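Local coordinates for protein mandalate racemase/muconate lactonizing enzyme (Unidentified, PDB 4E4U) that belongs to the mandelate racemase/muconate lactonizing enzyme family of the enolase superfamily and probably acts on a carboxylate substrate, its exact reaction being unassigned, at residues K164-G169 with G207-M212; E182-C187 with I218-R223. One frame throughout, in Å; residues are numbered along the deposited sequence.

Interaction 1. Residues K164-G169 with G207-M212; sequences KFDPAG and GTHGQM
Lys-164 lies against Gly-207 at the end of strand 162-165: its CG is 3.7 Å from the Gly-207 CA, the lysine chain passing close over the glycine. The lysine NZ leaves the contact, bonding to Tyr-128 OH and forming a salt bridge with Glu-233. Next, Phe-165 gives its carbonyl: Gly-207 N donates to Phe-165 O over 2.8 Å, while the phenyl ring packs on helix 181-198. Asp-166 is the hub. Its CG stands anti to the backbone N (chi1 -178°), on the side of the 207-212 loop, and OD2 accepts two hydrogen bonds there. His-209 ND1 reaches OD2 at 2.6 Å on its anti side, with the imidazole and carboxylate nearly coplanar (15°). Gln-211 NE2 meets the syn lone pair of OD2 at 2.9 Å, tip to tip, the amide plane standing 84° to the carboxylate. The other oxygen, OD1, takes the N-H of Ala-168 from above the carboxylate plane at 2.9 Å, closing an Asx turn through Pro-167. Ala-168 CB then packs on the Thr-208 methyl, CG2, at 3.5 Å. Finally, Gly-169 O receives the second N-H of Gln-211 NE2, an almost straight bond of 2.9 Å, and Gln-211 OE1 accepts from His-209 N, so both ends of the amide are held and its rotation is fixed. These two loops follow the parallel neighbours 162-165 and 203-206 at the C-terminal ends of barrel strands, the end that carries the active site in this superfamily. Helix 181-198 packs beneath Phe-165 and Ala-168, strand 125-130 borders Lys-164 and His-209, and Phe-82 of a second subunit meets the His-209 ring.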
ATOM      1  N   LYS A 164      23.721  27.726 -10.079  1.00 11.54           N
ATOM      2  CA  LYS A 164      22.686  27.653  -9.048  1.00 12.09           C
ATOM      3  C   LYS A 164      22.328  29.039  -8.512  1.00 12.18           C
ATOM      4  O   LYS A 164      23.174  29.926  -8.433  1.00 13.08           O
ATOM      5  CB  LYS A 164      23.137  26.740  -7.908  1.00 12.93           C
ATOM      6  CG  LYS A 164      22.032  26.415  -6.910  1.00 13.20           C
ATOM      7  CD  LYS A 164      22.324  25.127  -6.142  1.00 15.31           C
ATOM      8  CE  LYS A 164      23.126  25.388  -4.884  1.00 16.27           C
ATOM      9  NZ  LYS A 164      23.337  24.153  -4.064  1.00 16.57           N
ATOM     10  N   PHE A 165      21.065  29.218  -8.137  1.00 12.12           N
ATOM     11  CA  PHE A 165      20.582  30.501  -7.609  1.00 13.05           C
ATOM     12  C   PHE A 165      19.321  30.240  -6.791  1.00 13.39           C
ATOM     13  O   PHE A 165      18.616  29.257  -7.035  1.00 13.63           O
ATOM     14  CB  PHE A 165      20.314  31.517  -8.741  1.00 13.73           C
ATOM     15  CG  PHE A 165      19.509  30.952  -9.873  1.00 14.05           C
ATOM     16  CD1 PHE A 165      20.126  30.233 -10.887  1.00 14.56           C
ATOM     17  CD2 PHE A 165      18.131  31.122  -9.914  1.00 14.91           C
ATOM     18  CE1 PHE A 165      19.376  29.682 -11.921  1.00 14.97           C
ATOM     19  CE2 PHE A 165      17.378  30.579 -10.945  1.00 15.86           C
ATOM     20  CZ  PHE A 165      18.003  29.860 -11.950  1.00 16.38           C
ATOM     21  N   ASP A 166      19.057  31.096  -5.802  1.00 13.58           N
ATOM     22  CA  ASP A 166      17.841  30.985  -4.990  1.00 13.96           C
ATOM     23  C   ASP A 166      17.097  32.318  -4.909  1.00 14.69           C
ATOM     24  O   ASP A 166      17.413  33.167  -4.065  1.00 16.25           O
ATOM     25  CB  ASP A 166      18.149  30.495  -3.569  1.00 14.83           C
ATOM     26  CG  ASP A 166      16.884  30.318  -2.736  1.00 15.61           C
ATOM     27  OD1 ASP A 166      15.781  30.534  -3.276  1.00 16.15           O
ATOM     28  OD2 ASP A 166      16.978  29.964  -1.545  1.00 15.91           O
ATOM     29  N   PRO A 167      16.093  32.502  -5.779  1.00 14.16           N
ATOM     30  CA  PRO A 167      15.310  33.740  -5.799  1.00 14.02           C
ATOM     31  C   PRO A 167      14.044  33.673  -4.935  1.00 13.66           C
ATOM     32  O   PRO A 167      13.178  34.546  -5.051  1.00 14.11           O
ATOM     33  CB  PRO A 167      14.945  33.874  -7.281  1.00 15.98           C
ATOM     34  CG  PRO A 167      14.788  32.457  -7.734  1.00 16.64           C
ATOM     35  CD  PRO A 167      15.734  31.608  -6.896  1.00 15.61           C
ATOM     36  N   ALA A 168      13.947  32.665  -4.066  1.00 13.51           N
ATOM     37  CA  ALA A 168      12.683  32.373  -3.384  1.00 12.77           C
ATOM     38  C   ALA A 168      12.490  33.056  -2.025  1.00 13.11           C
ATOM     39  O   ALA A 168      11.574  32.706  -1.282  1.00 14.09           O
ATOM     40  CB  ALA A 168      12.486  30.877  -3.257  1.00 13.53           C
ATOM     41  N   GLY A 169      13.321  34.048  -1.715  1.00 13.63           N
ATOM     42  CA  GLY A 169      13.111  34.846  -0.519  1.00 13.92           C
ATOM     43  C   GLY A 169      13.644  34.194   0.743  1.00 14.02           C
ATOM     44  O   GLY A 169      14.254  33.127   0.692  1.00 14.07           O
ATOM     45  N   GLY A 207      18.143  26.548  -6.464  1.00 12.31           N
ATOM     46  CA  GLY A 207      18.797  26.256  -5.202  1.00 13.04           C
ATOM     47  C   GLY A 207      18.084  26.728  -3.957  1.00 13.78           C
ATOM     48  O   GLY A 207      18.685  27.381  -3.096  1.00 15.04           O
ATOM     49  N   THR A 208      16.808  26.376  -3.848  1.00 13.32           N
ATOM     50  CA  THR A 208      16.004  26.732  -2.685  1.00 13.09           C
ATOM     51  C   THR A 208      16.565  26.147  -1.383  1.00 12.73           C
ATOM     52  O   THR A 208      17.411  25.234  -1.400  1.00 14.07           O
ATOM     53  CB  THR A 208      14.527  26.347  -2.902  1.00 13.25           C
ATOM     54  OG1 THR A 208      14.432  25.368  -3.948  1.00 13.45           O
ATOM     55  CG2 THR A 208      13.745  27.567  -3.340  1.00 14.82           C
ATOM     56  N   HIS A 209      16.085  26.690  -0.268  1.00 12.53           N
ATOM     57  CA  HIS A 209      16.605  26.416   1.075  1.00 12.65           C
ATOM     58  C   HIS A 209      15.481  25.970   2.028  1.00 11.71           C
ATOM     59  O   HIS A 209      15.477  26.328   3.207  1.00 12.19           O
ATOM     60  CB  HIS A 209      17.256  27.680   1.657  1.00 14.56           C
ATOM     61  CG  HIS A 209      18.587  28.032   1.062  1.00 16.29           C
ATOM     62  ND1 HIS A 209      18.723  28.747  -0.104  1.00 17.15           N
ATOM     63  CD2 HIS A 209      19.846  27.802   1.514  1.00 18.17           C
ATOM     64  CE1 HIS A 209      20.005  28.930  -0.363  1.00 18.05           C
ATOM     65  NE2 HIS A 209      20.707  28.366   0.601  1.00 18.49           N
ATOM     66  N   GLY A 210      14.512  25.214   1.527  1.00 10.97           N
ATOM     67  CA  GLY A 210      13.431  24.743   2.376  1.00 10.66           C
ATOM     68  C   GLY A 210      12.475  25.823   2.839  1.00 11.04           C
ATOM     69  O   GLY A 210      11.902  25.707   3.923  1.00 11.95           O
ATOM     70  N   GLN A 211      12.274  26.853   2.020  1.00 11.50           N
ATOM     71  CA  GLN A 211      11.379  27.949   2.391  1.00 11.86           C
ATOM     72  C   GLN A 211       9.928  27.507   2.526  1.00 11.60           C
ATOM     73  O   GLN A 211       9.168  28.102   3.282  1.00 12.24           O
ATOM     74  CB  GLN A 211      11.412  29.070   1.343  1.00 12.57           C
ATOM     75  CG  GLN A 211      12.638  29.960   1.352  1.00 13.09           C
ATOM     76  CD  GLN A 211      13.727  29.463   0.431  1.00 12.78           C
ATOM     77  OE1 GLN A 211      13.818  28.268   0.140  1.00 12.16           O
ATOM     78  NE2 GLN A 211      14.577  30.378  -0.023  1.00 13.67           N
ATOM     79  N   MET A 212       9.552  26.471   1.783  1.00 10.81           N
ATOM     80  CA  MET A 212       8.150  26.214   1.472  1.00 10.86           C
ATOM     81  C   MET A 212       7.516  25.042   2.198  1.00 10.62           C
ATOM     82  O   MET A 212       8.185  24.060   2.524  1.00 11.04           O
ATOM     83  CB  MET A 212       8.015  25.960  -0.033  1.00 11.60           C
ATOM     84  CG  MET A 212       8.210  27.205  -0.865  1.00 13.31           C
ATOM     85  SD  MET A 212       8.703  26.860  -2.540  1.00 17.61           S
ATOM     86  CE  MET A 212      10.398  26.414  -2.220  1.00 18.71           C
TER

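Interaction 2. Residues E182-C187 with I218-R223; sequences EVLDRC and IRLAKR
Leu-184 and Arg-223 both set CG anti to the carbonyl carbon (chi1 -72° in the arginine), and the arginine chain then runs extended to NE, which lies 3.6 Å from Leu-184 CB. The same CB sits 3.5 Å above the centre of the Arg-223 guanidinium. At its edge, Arg-223 NH1 donates to the anti lone pair of Asp-185 OD1 over 2.9 Å, a salt bridge with the two planes 45° apart, and one water joins the same OD1 to NH2. Beyond CB, the leucine branches part: CD1 sits over one face of the Arg-219 guanidinium, toward its rim and 3.6 Å from NH2, whereas CD2 rests on Leu-220 CB at 3.8 Å. Deeper still, Cys-187 CB touches Leu-220 CD1 at 3.6 Å. Segments 182-187 and 218-223 cross at -35° with axes 9.9 Å apart; they belong to helices 181-198 and 214-224, consecutive outer helices of the barrel. Asp-228 of a third subunit bridges to both Arg-219 and Arg-223, and Ser-200 of that subunit bonds to Asp-185 OD2. On the inner side, Cys-187 and Leu-220 rest on Phe-206 of strand 203-206, while Phe-232 of strand 231-233 also underlies Leu-220.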
ATOM      1  N   GLU A 182       4.134  37.500  -5.928  1.00 13.37           N
ATOM      2  CA  GLU A 182       5.272  38.289  -6.386  1.00 14.81           C
ATOM      3  C   GLU A 182       6.579  37.500  -6.304  1.00 13.55           C
ATOM      4  O   GLU A 182       7.437  37.611  -7.186  1.00 14.48           O
ATOM      5  CB  GLU A 182       5.367  39.600  -5.618  1.00 17.70           C
ATOM      6  CG  GLU A 182       4.299  40.582  -6.048  1.00 22.11           C
ATOM      7  CD  GLU A 182       4.373  41.891  -5.306  1.00 27.77           C
ATOM      8  OE1 GLU A 182       4.547  41.868  -4.066  1.00 30.45           O
ATOM      9  OE2 GLU A 182       4.249  42.939  -5.968  1.00 30.33           O
ATOM     10  N   VAL A 183       6.734  36.687  -5.263  1.00 13.16           N
ATOM     11  CA  VAL A 183       7.934  35.867  -5.156  1.00 12.98           C
ATOM     12  C   VAL A 183       7.905  34.740  -6.193  1.00 12.49           C
ATOM     13  O   VAL A 183       8.918  34.469  -6.837  1.00 12.56           O
ATOM     14  CB  VAL A 183       8.148  35.347  -3.724  1.00 13.43           C
ATOM     15  CG1 VAL A 183       9.264  34.312  -3.675  1.00 14.55           C
ATOM     16  CG2 VAL A 183       8.459  36.516  -2.794  1.00 15.09           C
ATOM     17  N   LEU A 184       6.745  34.110  -6.387  1.00 12.41           N
ATOM     18  CA  LEU A 184       6.620  33.091  -7.429  1.00 12.53           C
ATOM     19  C   LEU A 184       6.971  33.682  -8.795  1.00 12.82           C
ATOM     20  O   LEU A 184       7.690  33.062  -9.579  1.00 13.21           O
ATOM     21  CB  LEU A 184       5.213  32.491  -7.455  1.00 12.53           C
ATOM     22  CG  LEU A 184       4.799  31.658  -6.236  1.00 12.69           C
ATOM     23  CD1 LEU A 184       3.306  31.362  -6.259  1.00 13.17           C
ATOM     24  CD2 LEU A 184       5.591  30.353  -6.191  1.00 13.73           C
ATOM     25  N   ASP A 185       6.472  34.886  -9.073  1.00 13.10           N
ATOM     26  CA  ASP A 185       6.783  35.566 -10.326  1.00 13.86           C
ATOM     27  C   ASP A 185       8.287  35.790 -10.475  1.00 13.72           C
ATOM     28  O   ASP A 185       8.850  35.611 -11.556  1.00 14.22           O
ATOM     29  CB  ASP A 185       6.094  36.934 -10.390  1.00 15.11           C
ATOM     30  CG  ASP A 185       4.599  36.846 -10.656  1.00 16.90           C
ATOM     31  OD1 ASP A 185       4.098  35.766 -11.027  1.00 17.35           O
ATOM     32  OD2 ASP A 185       3.925  37.889 -10.512  1.00 19.07           O
ATOM     33  N   ARG A 186       8.931  36.203  -9.389  1.00 13.75           N
ATOM     34  CA  ARG A 186      10.362  36.482  -9.416  1.00 14.11           C
ATOM     35  C   ARG A 186      11.157  35.204  -9.676  1.00 13.33           C
ATOM     36  O   ARG A 186      12.133  35.217 -10.424  1.00 13.80           O
ATOM     37  CB  ARG A 186      10.808  37.135  -8.106  1.00 14.08           C
ATOM     38  CG  ARG A 186      12.287  37.455  -8.057  1.00 14.00           C
ATOM     39  CD  ARG A 186      12.636  38.179  -6.776  1.00 15.13           C
ATOM     40  NE  ARG A 186      12.549  37.287  -5.622  1.00 15.71           N
ATOM     41  CZ  ARG A 186      12.214  37.671  -4.393  1.00 17.14           C
ATOM     42  NH1 ARG A 186      11.885  38.931  -4.138  1.00 19.16           N
ATOM     43  NH2 ARG A 186      12.188  36.785  -3.412  1.00 17.01           N
ATOM     44  N   CYS A 187      10.734  34.101  -9.068  1.00 13.37           N
ATOM     45  CA  CYS A 187      11.413  32.822  -9.272  1.00 13.13           C
ATOM     46  C   CYS A 187      11.378  32.429 -10.743  1.00 13.37           C
ATOM     47  O   CYS A 187      12.388  32.010 -11.319  1.00 13.67           O
ATOM     48  CB  CYS A 187      10.760  31.715  -8.438  1.00 13.73           C
ATOM     49  SG  CYS A 187      11.014  31.865  -6.665  1.00 14.54           S
ATOM     50  N   ILE A 218       4.902  22.856  -4.748  1.00  9.04           N
ATOM     51  CA  ILE A 218       4.240  22.328  -5.938  1.00  9.18           C
ATOM     52  C   ILE A 218       3.774  23.450  -6.876  1.00  9.71           C
ATOM     53  O   ILE A 218       3.978  23.373  -8.100  1.00 10.47           O
ATOM     54  CB  ILE A 218       3.094  21.363  -5.544  1.00  9.45           C
ATOM     55  CG1 ILE A 218       3.703  20.085  -4.958  1.00  9.93           C
ATOM     56  CG2 ILE A 218       2.189  21.046  -6.738  1.00 10.91           C
ATOM     57  CD1 ILE A 218       2.703  19.223  -4.219  1.00 10.53           C
ATOM     58  N   ARG A 219       3.174  24.503  -6.319  1.00 10.08           N
ATOM     59  CA  ARG A 219       2.808  25.677  -7.120  1.00 10.56           C
ATOM     60  C   ARG A 219       4.028  26.244  -7.844  1.00 10.57           C
ATOM     61  O   ARG A 219       3.965  26.574  -9.030  1.00 12.06           O
ATOM     62  CB  ARG A 219       2.152  26.763  -6.258  1.00 11.01           C
ATOM     63  CG  ARG A 219       0.716  26.449  -5.866  1.00 11.71           C
ATOM     64  CD  ARG A 219       0.143  27.530  -4.976  1.00 11.88           C
ATOM     65  NE  ARG A 219       0.031  28.825  -5.650  1.00 11.35           N
ATOM     66  CZ  ARG A 219      -0.122  29.982  -5.016  1.00 11.57           C
ATOM     67  NH1 ARG A 219      -0.171  30.019  -3.688  1.00 11.98           N
ATOM     68  NH2 ARG A 219      -0.222  31.108  -5.709  1.00 12.32           N
ATOM     69  N   LEU A 220       5.151  26.327  -7.134  1.00 10.23           N
ATOM     70  CA  LEU A 220       6.375  26.858  -7.725  1.00 10.49           C
ATOM     71  C   LEU A 220       6.897  25.931  -8.819  1.00 11.04           C
ATOM     72  O   LEU A 220       7.254  26.379  -9.906  1.00 11.29           O
ATOM     73  CB  LEU A 220       7.442  27.078  -6.651  1.00 10.53           C
ATOM     74  CG  LEU A 220       8.809  27.536  -7.177  1.00 11.84           C
ATOM     75  CD1 LEU A 220       8.697  28.804  -8.025  1.00 13.36           C
ATOM     76  CD2 LEU A 220       9.781  27.738  -6.011  1.00 13.06           C
ATOM     77  N   ALA A 221       6.927  24.631  -8.541  1.00 10.50           N
ATOM     78  CA  ALA A 221       7.422  23.669  -9.522  1.00 11.01           C
ATOM     79  C   ALA A 221       6.669  23.764 -10.850  1.00 11.30           C
ATOM     80  O   ALA A 221       7.283  23.716 -11.917  1.00 12.00           O
ATOM     81  CB  ALA A 221       7.358  22.251  -8.969  1.00 11.84           C
ATOM     82  N   LYS A 222       5.347  23.921 -10.799  1.00 11.76           N
ATOM     83  CA  LYS A 222       4.572  23.994 -12.041  1.00 12.91           C
ATOM     84  C   LYS A 222       5.012  25.175 -12.899  1.00 13.38           C
ATOM     85  O   LYS A 222       5.028  25.069 -14.119  1.00 15.05           O
ATOM     86  CB  LYS A 222       3.064  24.039 -11.776  1.00 15.27           C
ATOM     87  CG  LYS A 222       2.491  22.828 -11.035  1.00 17.41           C
ATOM     88  CD  LYS A 222       3.232  21.510 -11.281  1.00 20.38           C
ATOM     89  CE  LYS A 222       2.766  20.796 -12.532  1.00 22.26           C
ATOM     90  NZ  LYS A 222       3.398  19.441 -12.629  1.00 21.99           N
ATOM     91  N   ARG A 223       5.389  26.278 -12.259  1.00 12.89           N
ATOM     92  CA  ARG A 223       5.885  27.456 -12.963  1.00 13.95           C
ATOM     93  C   ARG A 223       7.276  27.270 -13.546  1.00 13.68           C
ATOM     94  O   ARG A 223       7.608  27.861 -14.578  1.00 15.04           O
ATOM     95  CB  ARG A 223       5.910  28.651 -12.023  1.00 14.33           C
ATOM     96  CG  ARG A 223       4.543  29.198 -11.685  1.00 15.09           C
ATOM     97  CD  ARG A 223       4.670  30.130 -10.512  1.00 15.57           C
ATOM     98  NE  ARG A 223       3.446  30.839 -10.152  1.00 14.91           N
ATOM     99  CZ  ARG A 223       3.229  32.129 -10.388  1.00 14.01           C
ATOM    100  NH1 ARG A 223       4.134  32.860 -11.030  1.00 15.24           N
ATOM    101  NH2 ARG A 223       2.107  32.689  -9.971  1.00 15.02           N
TER
HETATM  102  O   HOH W   1       1.360  35.281 -10.999  1.00 25.20           O

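Interactions 1 and 2 join the same two successive beta-alpha units of the barrel at different depths: 164-169 with 207-212 at strand ends and their loops, 182-187 with 218-223 between the helices outside. Their centres are 11 Å apart, and Pro-167 O probably accepts a hydrogen bond from Arg-186 NE, while Ala-168 CA packs on Cys-187 SG. Both are largely buried, but by different neighbours. The first is a polar network around one carboxylate, lying nearer the centre of the chain; the second pairs an apolar inner side with arginines and an aspartate turned to a subunit interface, where intersubunit salt bridges add to its own.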